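Local coordinates for phosphotriesterase homology protein (Escherichia coli, PDB 1BF6) that hydrolyses phosphorylated glyceryl acetates as a zinc-dependent esterase of the phosphotriesterase family and also acts on aromatic acetates and propionates, at residues 92-101 and 135-146; 202-212 and 235-244. All coordinates share one frame; numbering follows the deposited sequence.

Contact 1 (92-101 and 135-146); sequences VATRSVQELA and LEEKVFIAAALA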
loop_
_atom_site.group_PDB
_atom_site.type_symbol
_atom_site.label_atom_id
_atom_site.label_comp_id
_atom_site.label_asym_id
_atom_site.label_seq_id
_atom_site.Cartn_x
_atom_site.Cartn_y
_atom_site.Cartn_z
ATOM N N VAL A 92 -8.716 -13.307 15.385
ATOM C CA VAL A 92 -7.437 -13.621 14.763
ATOM C C VAL A 92 -6.712 -14.638 15.662
ATOM O O VAL A 92 -6.022 -15.535 15.173
ATOM C CB VAL A 92 -6.568 -12.359 14.533
ATOM C CG1 VAL A 92 -5.162 -12.756 14.079
ATOM C CG2 VAL A 92 -7.236 -11.471 13.495
ATOM N N ALA A 93 -6.911 -14.531 16.974
ATOM C CA ALA A 93 -6.276 -15.459 17.906
ATOM C C ALA A 93 -6.998 -16.810 17.988
ATOM O O ALA A 93 -6.352 -17.848 18.091
ATOM C CB ALA A 93 -6.175 -14.835 19.300
ATOM N N THR A 94 -8.329 -16.786 17.913
ATOM C CA THR A 94 -9.134 -18.001 18.033
ATOM C C THR A 94 -9.308 -18.831 16.770
ATOM O O THR A 94 -9.555 -20.039 16.849
ATOM C CB THR A 94 -10.501 -17.714 18.664
ATOM O OG1 THR A 94 -11.262 -16.833 17.827
ATOM C CG2 THR A 94 -10.317 -17.103 20.049
ATOM N N ARG A 95 -9.206 -18.199 15.602
ATOM C CA ARG A 95 -9.299 -18.959 14.355
ATOM C C ARG A 95 -7.924 -19.574 14.080
ATOM O O ARG A 95 -6.911 -19.132 14.633
ATOM C CB ARG A 95 -9.734 -18.063 13.190
ATOM C CG ARG A 95 -11.190 -17.684 13.263
ATOM C CD ARG A 95 -11.606 -16.781 12.147
ATOM N NE ARG A 95 -12.940 -16.249 12.390
ATOM C CZ ARG A 95 -13.569 -15.396 11.589
ATOM N NH1 ARG A 95 -12.990 -14.970 10.471
ATOM N NH2 ARG A 95 -14.767 -14.939 11.924
ATOM N N SER A 96 -7.894 -20.648 13.299
ATOM C CA SER A 96 -6.625 -21.289 12.966
ATOM C C SER A 96 -6.040 -20.555 11.762
ATOM O O SER A 96 -6.773 -19.901 11.005
ATOM C CB SER A 96 -6.854 -22.749 12.575
ATOM O OG SER A 96 -7.518 -22.823 11.316
ATOM N N VAL A 97 -4.735 -20.704 11.566
ATOM C CA VAL A 97 -4.059 -20.083 10.431
ATOM C C VAL A 97 -4.729 -20.499 9.106
ATOM O O VAL A 97 -4.831 -19.696 8.182
ATOM C CB VAL A 97 -2.531 -20.395 10.453
ATOM C CG1 VAL A 97 -2.274 -21.891 10.309
ATOM C CG2 VAL A 97 -1.802 -19.616 9.368
ATOM N N GLN A 98 -5.252 -21.730 9.046
ATOM C CA GLN A 98 -5.938 -22.232 7.848
ATOM C C GLN A 98 -7.242 -21.472 7.593
ATOM O O GLN A 98 -7.600 -21.188 6.445
ATOM C CB GLN A 98 -6.257 -23.738 7.971
ATOM C CG GLN A 98 -5.061 -24.665 7.852
ATOM C CD GLN A 98 -4.293 -24.826 9.148
ATOM O OE1 GLN A 98 -4.759 -24.449 10.237
ATOM N NE2 GLN A 98 -3.100 -25.398 9.041
ATOM N N GLU A 99 -7.979 -21.173 8.657
ATOM C CA GLU A 99 -9.228 -20.437 8.504
ATOM C C GLU A 99 -8.925 -19.010 8.021
ATOM O O GLU A 99 -9.625 -18.486 7.147
ATOM C CB GLU A 99 -10.017 -20.428 9.817
ATOM C CG GLU A 99 -10.707 -21.767 10.136
ATOM C CD GLU A 99 -11.246 -21.841 11.556
ATOM O OE1 GLU A 99 -10.565 -21.369 12.481
ATOM O OE2 GLU A 99 -12.350 -22.389 11.747
ATOM N N LEU A 100 -7.860 -18.409 8.556
ATOM C CA LEU A 100 -7.472 -17.050 8.145
ATOM C C LEU A 100 -7.125 -17.055 6.641
ATOM O O LEU A 100 -7.622 -16.217 5.883
ATOM C CB LEU A 100 -6.302 -16.529 8.989
ATOM C CG LEU A 100 -6.569 -16.342 10.497
ATOM C CD1 LEU A 100 -5.336 -15.819 11.204
ATOM C CD2 LEU A 100 -7.774 -15.427 10.738
ATOM N N ALA A 101 -6.344 -18.051 6.207
ATOM C CA ALA A 101 -5.969 -18.193 4.792
ATOM C C ALA A 101 -7.187 -18.413 3.895
ATOM O O ALA A 101 -7.282 -17.828 2.819
ATOM C CB ALA A 101 -4.974 -19.325 4.609
ATOM N N LEU A 135 0.656 -13.068 16.905
ATOM C CA LEU A 135 -0.527 -12.953 16.054
ATOM C C LEU A 135 -0.187 -12.419 14.663
ATOM O O LEU A 135 -0.813 -12.795 13.675
ATOM C CB LEU A 135 -1.601 -12.083 16.705
ATOM C CG LEU A 135 -2.262 -12.672 17.957
ATOM C CD1 LEU A 135 -3.317 -11.697 18.471
ATOM C CD2 LEU A 135 -2.913 -14.009 17.618
ATOM N N GLU A 136 0.769 -11.498 14.598
ATOM C CA GLU A 136 1.202 -10.959 13.309
ATOM C C GLU A 136 1.902 -12.070 12.509
ATOM O O GLU A 136 1.681 -12.205 11.305
ATOM C CB GLU A 136 2.130 -9.768 13.525
ATOM C CG GLU A 136 1.360 -8.503 13.880
ATOM C CD GLU A 136 2.218 -7.421 14.499
ATOM O OE1 GLU A 136 3.437 -7.613 14.678
ATOM O OE2 GLU A 136 1.652 -6.358 14.816
ATOM N N GLU A 137 2.724 -12.874 13.184
ATOM C CA GLU A 137 3.407 -13.985 12.529
ATOM C C GLU A 137 2.375 -14.914 11.890
ATOM O O GLU A 137 2.516 -15.310 10.731
ATOM C CB GLU A 137 4.257 -14.775 13.521
ATOM C CG GLU A 137 4.893 -16.016 12.884
ATOM C CD GLU A 137 5.724 -16.829 13.850
ATOM O OE1 GLU A 137 5.351 -16.924 15.042
ATOM O OE2 GLU A 137 6.742 -17.392 13.414
ATOM N N LYS A 138 1.325 -15.226 12.647
ATOM C CA LYS A 138 0.242 -16.098 12.190
ATOM C C LYS A 138 -0.444 -15.497 10.962
ATOM O O LYS A 138 -0.760 -16.207 10.002
ATOM C CB LYS A 138 -0.774 -16.273 13.317
ATOM C CG LYS A 138 -1.914 -17.228 13.050
ATOM C CD LYS A 138 -2.898 -17.126 14.216
ATOM C CE LYS A 138 -3.904 -18.243 14.243
ATOM N NZ LYS A 138 -4.747 -18.100 15.475
ATOM N N VAL A 139 -0.688 -14.185 10.995
ATOM C CA VAL A 139 -1.314 -13.530 9.847
ATOM C C VAL A 139 -0.381 -13.609 8.608
ATOM O O VAL A 139 -0.840 -13.887 7.508
ATOM C CB VAL A 139 -1.725 -12.064 10.178
ATOM C CG1 VAL A 139 -2.041 -11.281 8.886
ATOM C CG2 VAL A 139 -2.979 -12.069 11.075
ATOM N N PHE A 140 0.913 -13.382 8.800
ATOM C CA PHE A 140 1.863 -13.473 7.696
ATOM C C PHE A 140 1.939 -14.905 7.128
ATOM O O PHE A 140 2.084 -15.095 5.918
ATOM C CB PHE A 140 3.239 -12.975 8.122
ATOM C CG PHE A 140 3.457 -11.505 7.854
ATOM C CD1 PHE A 140 2.804 -10.538 8.615
ATOM C CD2 PHE A 140 4.279 -11.087 6.807
ATOM C CE1 PHE A 140 2.958 -9.169 8.336
ATOM C CE2 PHE A 140 4.441 -9.720 6.521
ATOM C CZ PHE A 140 3.777 -8.760 7.287
ATOM N N ILE A 141 1.817 -15.915 7.990
ATOM C CA ILE A 141 1.842 -17.301 7.504
ATOM C C ILE A 141 0.578 -17.575 6.681
ATOM O O ILE A 141 0.641 -18.194 5.614
ATOM C CB ILE A 141 2.009 -18.316 8.660
ATOM C CG1 ILE A 141 3.392 -18.136 9.271
ATOM C CG2 ILE A 141 1.843 -19.758 8.136
ATOM C CD1 ILE A 141 3.588 -18.790 10.612
ATOM N N ALA A 142 -0.563 -17.065 7.152
ATOM C CA ALA A 142 -1.824 -17.219 6.449
ATOM C C ALA A 142 -1.728 -16.526 5.089
ATOM O O ALA A 142 -2.240 -17.031 4.097
ATOM C CB ALA A 142 -2.963 -16.616 7.266
ATOM N N ALA A 143 -1.075 -15.364 5.061
ATOM C CA ALA A 143 -0.907 -14.602 3.822
ATOM C C ALA A 143 -0.095 -15.442 2.827
ATOM O O ALA A 143 -0.473 -15.561 1.663
ATOM C CB ALA A 143 -0.207 -13.267 4.111
ATOM N N ALA A 144 0.970 -16.069 3.327
ATOM C CA ALA A 144 1.831 -16.931 2.531
ATOM C C ALA A 144 0.967 -18.046 1.939
ATOM O O ALA A 144 0.968 -18.253 0.728
ATOM C CB ALA A 144 2.932 -17.497 3.393
ATOM N N LEU A 145 0.164 -18.707 2.777
ATOM C CA LEU A 145 -0.713 -19.785 2.308
ATOM C C LEU A 145 -1.685 -19.318 1.234
ATOM O O LEU A 145 -1.880 -20.007 0.227
ATOM C CB LEU A 145 -1.498 -20.398 3.473
ATOM C CG LEU A 145 -0.625 -21.021 4.564
ATOM C CD1 LEU A 145 -1.506 -21.636 5.664
ATOM C CD2 LEU A 145 0.310 -22.071 3.944
ATOM N N ALA A 146 -2.303 -18.152 1.440
ATOM C CA ALA A 146 -3.257 -17.620 0.463
ATOM C C ALA A 146 -2.562 -17.265 -0.862
ATOM O O ALA A 146 -3.130 -17.449 -1.938
ATOM C CB ALA A 146 -3.978 -16.397 1.024
#

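Contact 2 (202-212 and 235-244); sequences GAYVQFDTIGK and NRVMLSMDIT. With ZN (zinc ion), chain C; SO4 (sulfate ion), chain F.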
loop_
_atom_site.group_PDB
_atom_site.type_symbol
_atom_site.label_atom_id
_atom_site.label_comp_id
_atom_site.label_asym_id
_atom_site.label_seq_id
_atom_site.Cartn_x
_atom_site.Cartn_y
_atom_site.Cartn_z
ATOM N N GLY A 202 15.232 -9.737 -3.507
ATOM C CA GLY A 202 14.280 -9.805 -4.604
ATOM C C GLY A 202 12.920 -9.163 -4.408
ATOM O O GLY A 202 12.059 -9.246 -5.282
ATOM N N ALA A 203 12.717 -8.514 -3.268
ATOM C CA ALA A 203 11.448 -7.866 -2.981
ATOM C C ALA A 203 11.378 -6.434 -3.546
ATOM O O ALA A 203 12.402 -5.885 -3.988
ATOM C CB ALA A 203 11.216 -7.847 -1.462
ATOM N N TYR A 204 10.157 -5.901 -3.644
ATOM C CA TYR A 204 9.944 -4.510 -4.072
ATOM C C TYR A 204 9.811 -3.704 -2.775
ATOM O O TYR A 204 9.426 -4.251 -1.725
ATOM C CB TYR A 204 8.664 -4.344 -4.876
ATOM C CG TYR A 204 8.763 -4.791 -6.314
ATOM C CD1 TYR A 204 8.791 -6.145 -6.642
ATOM C CD2 TYR A 204 8.776 -3.854 -7.357
ATOM C CE1 TYR A 204 8.825 -6.564 -7.968
ATOM C CE2 TYR A 204 8.806 -4.258 -8.695
ATOM C CZ TYR A 204 8.832 -5.621 -8.992
ATOM O OH TYR A 204 8.857 -6.046 -10.302
ATOM N N VAL A 205 10.195 -2.431 -2.829
ATOM C CA VAL A 205 10.116 -1.536 -1.674
ATOM C C VAL A 205 9.269 -0.310 -2.031
ATOM O O VAL A 205 9.179 0.083 -3.201
ATOM C CB VAL A 205 11.515 -1.088 -1.178
ATOM C CG1 VAL A 205 12.282 -2.282 -0.597
ATOM C CG2 VAL A 205 12.312 -0.427 -2.324
ATOM N N GLN A 206 8.625 0.270 -1.020
ATOM C CA GLN A 206 7.781 1.431 -1.239
ATOM C C GLN A 206 8.108 2.669 -0.418
ATOM O O GLN A 206 8.433 2.584 0.764
ATOM C CB GLN A 206 6.322 1.068 -1.015
ATOM C CG GLN A 206 5.777 0.157 -2.073
ATOM C CD GLN A 206 4.398 -0.351 -1.770
ATOM O OE1 GLN A 206 3.744 0.060 -0.788
ATOM N NE2 GLN A 206 3.940 -1.274 -2.601
ATOM N N PHE A 207 8.123 3.808 -1.113
ATOM C CA PHE A 207 8.317 5.117 -0.503
ATOM C C PHE A 207 6.879 5.611 -0.639
ATOM O O PHE A 207 6.510 6.265 -1.626
ATOM C CB PHE A 207 9.288 5.989 -1.325
ATOM C CG PHE A 207 10.753 5.632 -1.140
ATOM C CD1 PHE A 207 11.218 4.331 -1.375
ATOM C CD2 PHE A 207 11.675 6.602 -0.739
ATOM C CE1 PHE A 207 12.576 4.007 -1.206
ATOM C CE2 PHE A 207 13.029 6.288 -0.569
ATOM C CZ PHE A 207 13.482 4.985 -0.803
ATOM N N ASP A 208 6.045 5.208 0.321
ATOM C CA ASP A 208 4.611 5.529 0.304
ATOM C C ASP A 208 4.088 6.476 1.387
ATOM O O ASP A 208 2.872 6.545 1.601
ATOM C CB ASP A 208 3.779 4.236 0.338
ATOM C CG ASP A 208 4.194 3.296 1.462
ATOM O OD1 ASP A 208 4.706 3.771 2.496
ATOM O OD2 ASP A 208 4.042 2.065 1.291
ATOM N N THR A 209 4.991 7.160 2.084
ATOM C CA THR A 209 4.582 8.115 3.114
ATOM C C THR A 209 4.987 9.539 2.676
ATOM O O THR A 209 5.237 10.427 3.505
ATOM C CB THR A 209 5.177 7.772 4.498
ATOM O OG1 THR A 209 6.608 7.746 4.434
ATOM C CG2 THR A 209 4.662 6.399 4.988
ATOM N N ILE A 210 5.058 9.726 1.358
ATOM C CA ILE A 210 5.412 11.012 0.765
ATOM C C ILE A 210 4.454 12.084 1.276
ATOM O O ILE A 210 3.239 11.892 1.247
ATOM C CB ILE A 210 5.348 10.925 -0.773
ATOM C CG1 ILE A 210 6.544 10.115 -1.292
ATOM C CG2 ILE A 210 5.317 12.321 -1.405
ATOM C CD1 ILE A 210 6.338 9.540 -2.692
ATOM N N GLY A 211 5.013 13.192 1.769
ATOM C CA GLY A 211 4.190 14.277 2.288
ATOM C C GLY A 211 4.047 14.274 3.805
ATOM O O GLY A 211 3.626 15.273 4.386
ATOM N N LYS A 212 4.386 13.155 4.448
ATOM C CA LYS A 212 4.291 13.035 5.905
ATOM C C LYS A 212 5.608 13.492 6.513
ATOM O O LYS A 212 6.314 12.741 7.187
ATOM C CB LYS A 212 3.933 11.589 6.298
ATOM C CG LYS A 212 2.620 11.144 5.641
ATOM C CD LYS A 212 1.995 9.877 6.212
ATOM C CE LYS A 212 0.635 9.673 5.560
ATOM N NZ LYS A 212 -0.121 8.559 6.179
ATOM N N ASN A 235 13.942 -0.157 -10.692
ATOM C CA ASN A 235 12.935 -1.133 -11.119
ATOM C C ASN A 235 12.332 -1.934 -9.947
ATOM O O ASN A 235 11.514 -2.827 -10.168
ATOM C CB ASN A 235 13.489 -2.084 -12.197
ATOM C CG ASN A 235 14.647 -2.941 -11.699
ATOM O OD1 ASN A 235 15.283 -2.649 -10.674
ATOM N ND2 ASN A 235 14.947 -4.000 -12.449
ATOM N N ARG A 236 12.731 -1.611 -8.716
ATOM C CA ARG A 236 12.198 -2.293 -7.529
ATOM C C ARG A 236 11.515 -1.332 -6.550
ATOM O O ARG A 236 11.082 -1.743 -5.471
ATOM C CB ARG A 236 13.301 -3.076 -6.801
ATOM C CG ARG A 236 13.714 -4.365 -7.499
ATOM C CD ARG A 236 12.517 -5.276 -7.718
ATOM N NE ARG A 236 12.909 -6.496 -8.419
ATOM C CZ ARG A 236 12.809 -6.686 -9.734
ATOM N NH1 ARG A 236 12.314 -5.742 -10.528
ATOM N NH2 ARG A 236 13.275 -7.807 -10.270
ATOM N N VAL A 237 11.376 -0.069 -6.961
ATOM C CA VAL A 237 10.777 0.980 -6.132
ATOM C C VAL A 237 9.420 1.464 -6.630
ATOM O O VAL A 237 9.237 1.717 -7.828
ATOM C CB VAL A 237 11.721 2.218 -6.034
ATOM C CG1 VAL A 237 11.091 3.311 -5.174
ATOM C CG2 VAL A 237 13.050 1.826 -5.461
ATOM N N MET A 238 8.454 1.537 -5.713
ATOM C CA MET A 238 7.129 2.050 -6.024
ATOM C C MET A 238 6.814 3.200 -5.050
ATOM O O MET A 238 7.448 3.313 -3.989
ATOM C CB MET A 238 6.075 0.948 -6.041
ATOM C CG MET A 238 6.322 -0.040 -7.190
ATOM S SD MET A 238 4.981 -1.171 -7.530
ATOM C CE MET A 238 5.102 -2.256 -6.108
ATOM N N LEU A 239 5.861 4.054 -5.428
ATOM C CA LEU A 239 5.538 5.259 -4.656
ATOM C C LEU A 239 4.072 5.468 -4.325
ATOM O O LEU A 239 3.190 4.993 -5.038
ATOM C CB LEU A 239 6.003 6.497 -5.455
ATOM C CG LEU A 239 7.415 6.520 -6.064
ATOM C CD1 LEU A 239 7.560 7.753 -6.966
ATOM C CD2 LEU A 239 8.477 6.530 -4.997
ATOM N N SER A 240 3.831 6.240 -3.255
ATOM C CA SER A 240 2.481 6.595 -2.820
ATOM C C SER A 240 2.474 7.632 -1.676
ATOM O O SER A 240 3.532 8.045 -1.196
ATOM C CB SER A 240 1.673 5.348 -2.422
ATOM O OG SER A 240 0.489 5.254 -3.207
ATOM N N MET A 241 1.271 8.031 -1.262
ATOM C CA MET A 241 1.054 9.020 -0.194
ATOM C C MET A 241 0.507 8.395 1.104
ATOM O O MET A 241 0.642 8.965 2.198
ATOM C CB MET A 241 0.023 10.060 -0.665
ATOM C CG MET A 241 0.348 10.771 -1.979
ATOM S SD MET A 241 1.808 11.746 -1.825
ATOM C CE MET A 241 1.223 13.000 -0.693
ATOM N N ASP A 242 -0.137 7.235 0.970
ATOM C CA ASP A 242 -0.775 6.551 2.099
ATOM C C ASP A 242 -1.749 7.504 2.823
ATOM O O ASP A 242 -1.627 7.710 4.044
ATOM C CB ASP A 242 0.259 6.002 3.088
ATOM C CG ASP A 242 -0.368 5.129 4.168
ATOM O OD1 ASP A 242 -1.514 4.661 3.974
ATOM O OD2 ASP A 242 0.274 4.936 5.206
ATOM N N ILE A 243 -2.658 8.123 2.059
ATOM C CA ILE A 243 -3.671 9.030 2.623
ATOM C C ILE A 243 -4.553 8.183 3.559
ATOM O O ILE A 243 -5.003 7.093 3.179
ATOM C CB ILE A 243 -4.548 9.679 1.519
ATOM C CG1 ILE A 243 -3.702 10.601 0.630
ATOM C CG2 ILE A 243 -5.716 10.432 2.130
ATOM C CD1 ILE A 243 -2.981 11.702 1.381
ATOM N N THR A 244 -4.780 8.689 4.771
ATOM C CA THR A 244 -5.559 7.974 5.785
ATOM C C THR A 244 -6.551 8.840 6.574
ATOM O O THR A 244 -7.426 8.306 7.250
ATOM C CB THR A 244 -4.620 7.326 6.840
ATOM O OG1 THR A 244 -3.834 8.344 7.473
ATOM C CG2 THR A 244 -3.673 6.299 6.212
HETATM ZN ZN ZN C . -1.977 2.415 4.733
HETATM S S SO4 F . -1.154 8.723 10.040
HETATM O O1 SO4 F . -1.208 9.447 11.307
HETATM O O2 SO4 F . -2.470 7.982 9.834
HETATM O O3 SO4 F . -0.963 9.660 8.815
HETATM O O4 SO4 F . 0.040 7.771 10.055
HETATM O O HOH W 1 12.924 -9.662 -7.946
HETATM O O HOH W 2 14.613 -6.927 -5.676
HETATM O O HOH W 3 1.001 11.417 2.882
#

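Contact 1 (92-101 and 135-146)
K138 reaches across from helix 134-150, and its ammonium group bonds V92 O in the short helix 91-94 and R95 O in the turn that follows. K138 NZ meets R95 O almost head-on, with a C=O...N angle of 173°; the bond is modelled at 2.5 Å, shorter than it should be, so its exact length is doubtful. The bond from K138 NZ to V92 O is 2.9 Å long and lies in the carbonyl plane. CG of K138 is anti to the backbone N (chi1 -176°), and the rest of the chain is extended. This carries the amine straight across the interface. Methylenes CG and CD run across L100 CD1 at about a right angle, and CG also meets V97 CB. The K138 side chain is a knob in a hole formed by V92, A93, V97 and L100.

V97 is the answering knob, set among K138, I141, A142 and L145. Its CG2 does the touching, 3.6 Å from K138 O and 3.8 Å from A142 CB. The two helices belong to the outer helical layer of a TIM barrel. Segments 97-101 and 135-146 cross at -54°, with axes 8.2 Å apart. Alanines allow this approach: A101 CB lies 3.6 Å from A142 O and also touches L145 CB, while A142 CB packs on L100 CB. At the other end, L135 CD2 covers CA and CB of A93, and CG1 of V92 crosses CG2 of V139.

Further out, a capping box starts helix 97-109. E99 N donates to S96 OG at 3.2 Å. S96 N donates to E99 OE1 at 2.9 Å, on its anti lone pair. The far side of helix 134-150 packs through F140 and A143 on strand 122-126.

Contact 2 (202-212 and 235-244)
The ring of Y204 lies under the side chain of R236. CD of R236 makes a CH-pi contact 3.7 Å above the ring centroid, and the guanidinium continues over CE1, its plane 25° from the ring. The R236 chain is bent at chi2 (-56°), and NH1 turns back to N235 O in a 3.0 Å bond. With an alanine in place of Y204, the methylenes of R236 would probably lose the ring they lie on, and the guanidinium would be held mainly by its bond to N235 O and by water.

Backbone bonds join parallel strands 204-207 and 237-239. V205 N to R236 O, M238 N to V205 O, F207 N to M238 O and S240 N to F207 O follow in turn. These neighbouring strands of the TIM barrel are linked by helix 218-230 in a beta-alpha-beta unit. V237 and F207 face that helix, whereas Q206 points to strand 7-12.

Apolar contacts continue past the strand ends. I210 CG2 meets M241 SD at 3.6 Å, and CD1 of I210 reaches L239 CB.

Charged groups gather beyond the strands. D242 OD1 binds a zinc ion at 2.4 Å; H11, H13 and E124 complete the site. D208 instead bonds H185, a ligand of the second zinc. K212 NZ donates to D242 O at 2.7 Å and to SO4 O3 at 3.0 Å; T244 OG1 donates to O2 of the same sulfate.

In the fold
From the N terminus, the chain first runs through strands 7-12, 47-52 and 75-80. It then enters segment 92-101. Contact 1 closes a loop of 33 residues that includes strand 122-126, and so ties two helices together on the outside of the barrel. The chain goes on through strands 154-157 and 181-183 before contact 2 opens. Contact 2 closes a shorter loop of 22 residues around helix 218-230, and pairs two adjacent strands in the barrel wall. The contacts are in series, neither nested nor crossed. The centres of contact 1 and contact 2 are about 25 Å apart, and the two do not touch. E124, on strand 122-126, shares a zinc ion with D242 of contact 2.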